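Local coordinates for protein O-succinylhomoserine sulfhydrylase (Mycobacterium tuberculosis, PDB 3NDN) that probably makes L-homocysteine for methionine biosynthesis from O-succinyl-L-homoserine and hydrogen sulfide, using pyridoxal 5'-phosphate, at residues T167-E173 with G196-D202. Coordinates in Å, arbitrary orientation, origin at the centre of the assembly. Residues are numbered along the deposited sequence.
Sequences TQAVFFE and GAKVVLD
The ring of Phe172 (chi1 60°, p) reaches across to the neighbouring strand, CE1 3.7 Å from Leu201 CD1 and CE2 4.1 Å from Val199 CG1. Helix 185-194 covers this face, which suits apolar Val170, its CG2 4.3 Å from Ala197 CB. On the other face Phe171 (t) sets CD1 4.0 Å from Val200 CG1 and CE1 3.9 Å from Asp202 CB, under helix 131-143. Strands 169-173 and 198-202, both extended (phi -90° to -155°, psi 110° to 165°), run parallel, axes 4.8 Å apart at 18°, pairing Val170 with Val199. Helix 185-194 joins them as a beta-alpha-beta unit in the central sheet of the PLP-dependent transferase fold. The hydrogen-bond donor switches strand at each step: Lys198 N to Gln168 O 3.1 Å, Val170 N to Lys198 O 3.1 Å, Val200 N to Val170 O 2.8 Å, Phe172 N to Val200 O 3.5 Å (weak), Asp202 N to Phe172 O 3.2 Å; Ala169 and Phe171 bond to Val124. Gly196 (phi 80°, easiest without a side chain) ends the helix in a Schellman motif. Glu173 OE2 and Asp202 OD2 are unbonded like charges 3.9 Å apart; the former accepts a hydrogen bond from Phe130 N, the latter lies close to pyridine N1 of the pyridoxal phosphate on Lys227.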
ATOM      1  N   THR A 167     -22.153  -4.630  40.600  1.00 45.74           N
ATOM      2  CA  THR A 167     -22.144  -4.666  39.130  1.00 44.03           C
ATOM      3  C   THR A 167     -20.680  -4.624  38.631  1.00 42.79           C
ATOM      4  O   THR A 167     -19.814  -4.029  39.295  1.00 42.12           O
ATOM      5  CB  THR A 167     -23.001  -3.480  38.573  1.00 44.29           C
ATOM      6  OG1 THR A 167     -24.352  -3.607  39.054  1.00 44.21           O
ATOM      7  CG2 THR A 167     -23.010  -3.413  37.037  1.00 43.24           C
ATOM      8  N   GLN A 168     -20.403  -5.274  37.492  1.00 41.48           N
ATOM      9  CA  GLN A 168     -19.044  -5.314  36.917  1.00 40.40           C
ATOM     10  C   GLN A 168     -18.779  -4.251  35.829  1.00 39.31           C
ATOM     11  O   GLN A 168     -17.697  -3.658  35.794  1.00 39.10           O
ATOM     12  CB  GLN A 168     -18.710  -6.718  36.377  1.00 40.58           C
ATOM     13  CG  GLN A 168     -18.221  -7.714  37.434  1.00 41.01           C
ATOM     14  CD  GLN A 168     -19.344  -8.192  38.351  1.00 42.00           C
ATOM     15  OE1 GLN A 168     -20.422  -8.579  37.884  1.00 41.80           O
ATOM     16  NE2 GLN A 168     -19.101  -8.150  39.659  1.00 42.99           N
ATOM     17  N   ALA A 169     -19.762  -4.012  34.957  1.00 38.29           N
ATOM     18  CA  ALA A 169     -19.599  -3.059  33.845  1.00 37.69           C
ATOM     19  C   ALA A 169     -20.853  -2.241  33.543  1.00 37.16           C
ATOM     20  O   ALA A 169     -21.968  -2.699  33.773  1.00 37.22           O
ATOM     21  CB  ALA A 169     -19.104  -3.777  32.575  1.00 36.54           C
ATOM     22  N   VAL A 170     -20.630  -1.021  33.039  1.00 36.55           N
ATOM     23  CA  VAL A 170     -21.664  -0.124  32.509  1.00 35.96           C
ATOM     24  C   VAL A 170     -21.249   0.291  31.071  1.00 35.74           C
ATOM     25  O   VAL A 170     -20.081   0.635  30.841  1.00 35.47           O
ATOM     26  CB  VAL A 170     -21.816   1.120  33.422  1.00 36.59           C
ATOM     27  CG1 VAL A 170     -22.505   2.294  32.700  1.00 36.67           C
ATOM     28  CG2 VAL A 170     -22.586   0.752  34.728  1.00 36.32           C
ATOM     29  N   PHE A 171     -22.182   0.246  30.115  1.00 35.39           N
ATOM     30  CA  PHE A 171     -21.892   0.636  28.707  1.00 35.01           C
ATOM     31  C   PHE A 171     -22.981   1.573  28.145  1.00 35.11           C
ATOM     32  O   PHE A 171     -24.163   1.276  28.279  1.00 35.06           O
ATOM     33  CB  PHE A 171     -21.777  -0.620  27.819  1.00 34.48           C
ATOM     34  CG  PHE A 171     -21.487  -0.324  26.353  1.00 34.65           C
ATOM     35  CD1 PHE A 171     -20.235   0.121  25.952  1.00 34.64           C
ATOM     36  CD2 PHE A 171     -22.479  -0.471  25.383  1.00 35.87           C
ATOM     37  CE1 PHE A 171     -19.964   0.413  24.598  1.00 35.04           C
ATOM     38  CE2 PHE A 171     -22.214  -0.193  24.024  1.00 37.09           C
ATOM     39  CZ  PHE A 171     -20.952   0.252  23.637  1.00 34.44           C
ATOM     40  N   PHE A 172     -22.585   2.688  27.511  1.00 34.26           N
ATOM     41  CA  PHE A 172     -23.528   3.555  26.766  1.00 34.38           C
ATOM     42  C   PHE A 172     -22.820   4.381  25.667  1.00 33.95           C
ATOM     43  O   PHE A 172     -21.592   4.495  25.686  1.00 33.19           O
ATOM     44  CB  PHE A 172     -24.334   4.488  27.704  1.00 34.50           C
ATOM     45  CG  PHE A 172     -23.483   5.448  28.536  1.00 34.68           C
ATOM     46  CD1 PHE A 172     -23.104   6.693  28.034  1.00 33.24           C
ATOM     47  CD2 PHE A 172     -23.104   5.113  29.840  1.00 34.91           C
ATOM     48  CE1 PHE A 172     -22.323   7.585  28.799  1.00 34.99           C
ATOM     49  CE2 PHE A 172     -22.323   5.991  30.623  1.00 34.58           C
ATOM     50  CZ  PHE A 172     -21.928   7.238  30.103  1.00 33.07           C
ATOM     51  N   GLU A 173     -23.608   4.920  24.729  1.00 34.17           N
ATOM     52  CA  GLU A 173     -23.168   5.927  23.739  1.00 34.78           C
ATOM     53  C   GLU A 173     -23.884   7.248  24.029  1.00 34.85           C
ATOM     54  O   GLU A 173     -25.049   7.233  24.449  1.00 35.22           O
ATOM     55  CB  GLU A 173     -23.559   5.518  22.310  1.00 34.78           C
ATOM     56  CG  GLU A 173     -23.012   4.180  21.804  1.00 37.96           C
ATOM     57  CD  GLU A 173     -23.812   3.625  20.613  1.00 43.08           C
ATOM     58  OE1 GLU A 173     -24.415   4.428  19.849  1.00 45.15           O
ATOM     59  OE2 GLU A 173     -23.839   2.384  20.444  1.00 43.02           O
ATOM     60  N   GLY A 196     -19.402  -0.555  42.355  1.00 42.52           N
ATOM     61  CA  GLY A 196     -18.166  -1.308  42.053  1.00 41.89           C
ATOM     62  C   GLY A 196     -17.866  -1.545  40.570  1.00 40.87           C
ATOM     63  O   GLY A 196     -16.943  -2.299  40.232  1.00 41.11           O
ATOM     64  N   ALA A 197     -18.628  -0.900  39.685  1.00 40.01           N
ATOM     65  CA  ALA A 197     -18.533  -1.144  38.225  1.00 39.10           C
ATOM     66  C   ALA A 197     -17.541  -0.215  37.504  1.00 38.44           C
ATOM     67  O   ALA A 197     -17.268   0.895  37.975  1.00 38.36           O
ATOM     68  CB  ALA A 197     -19.921  -1.036  37.579  1.00 39.22           C
ATOM     69  N   LYS A 198     -17.008  -0.691  36.371  1.00 37.29           N
ATOM     70  CA  LYS A 198     -16.155   0.122  35.482  1.00 36.88           C
ATOM     71  C   LYS A 198     -16.991   0.672  34.322  1.00 35.94           C
ATOM     72  O   LYS A 198     -17.731  -0.076  33.683  1.00 36.01           O
ATOM     73  CB  LYS A 198     -14.986  -0.708  34.919  1.00 36.29           C
ATOM     74  CG  LYS A 198     -14.040  -1.311  35.972  1.00 38.42           C
ATOM     75  CD  LYS A 198     -13.234  -0.234  36.715  1.00 40.10           C
ATOM     76  CE  LYS A 198     -12.483  -0.825  37.903  1.00 42.66           C
ATOM     77  NZ  LYS A 198     -11.461   0.116  38.462  1.00 43.88           N
ATOM     78  N   VAL A 199     -16.837   1.961  34.027  1.00 35.66           N
ATOM     79  CA  VAL A 199     -17.660   2.623  33.009  1.00 35.08           C
ATOM     80  C   VAL A 199     -16.988   2.618  31.627  1.00 34.61           C
ATOM     81  O   VAL A 199     -15.885   3.153  31.482  1.00 34.23           O
ATOM     82  CB  VAL A 199     -17.980   4.076  33.426  1.00 35.01           C
ATOM     83  CG1 VAL A 199     -18.778   4.800  32.343  1.00 34.95           C
ATOM     84  CG2 VAL A 199     -18.743   4.103  34.766  1.00 36.02           C
ATOM     85  N   VAL A 200     -17.650   2.026  30.626  1.00 34.27           N
ATOM     86  CA  VAL A 200     -17.141   2.006  29.227  1.00 33.47           C
ATOM     87  C   VAL A 200     -17.978   2.965  28.364  1.00 33.42           C
ATOM     88  O   VAL A 200     -19.175   2.746  28.181  1.00 33.28           O
ATOM     89  CB  VAL A 200     -17.143   0.560  28.587  1.00 33.54           C
ATOM     90  CG1 VAL A 200     -16.494   0.555  27.169  1.00 32.72           C
ATOM     91  CG2 VAL A 200     -16.419  -0.445  29.475  1.00 34.19           C
ATOM     92  N   LEU A 201     -17.336   4.031  27.863  1.00 33.02           N
ATOM     93  CA  LEU A 201     -17.958   5.018  26.967  1.00 32.69           C
ATOM     94  C   LEU A 201     -17.555   4.773  25.504  1.00 32.78           C
ATOM     95  O   LEU A 201     -16.371   4.713  25.210  1.00 31.84           O
ATOM     96  CB  LEU A 201     -17.519   6.450  27.357  1.00 32.53           C
ATOM     97  CG  LEU A 201     -17.937   7.627  26.458  1.00 31.94           C
ATOM     98  CD1 LEU A 201     -19.449   7.887  26.551  1.00 32.96           C
ATOM     99  CD2 LEU A 201     -17.145   8.931  26.784  1.00 29.35           C
ATOM    100  N   ASP A 202     -18.548   4.638  24.620  1.00 33.35           N
ATOM    101  CA  ASP A 202     -18.359   4.606  23.152  1.00 34.93           C
ATOM    102  C   ASP A 202     -18.509   6.051  22.666  1.00 35.10           C
ATOM    103  O   ASP A 202     -19.610   6.603  22.704  1.00 35.70           O
ATOM    104  CB  ASP A 202     -19.415   3.651  22.536  1.00 35.13           C
ATOM    105  CG  ASP A 202     -19.477   3.692  21.005  1.00 37.37           C
ATOM    106  OD1 ASP A 202     -19.112   4.717  20.381  1.00 39.57           O
ATOM    107  OD2 ASP A 202     -19.930   2.676  20.416  1.00 37.86           O
TER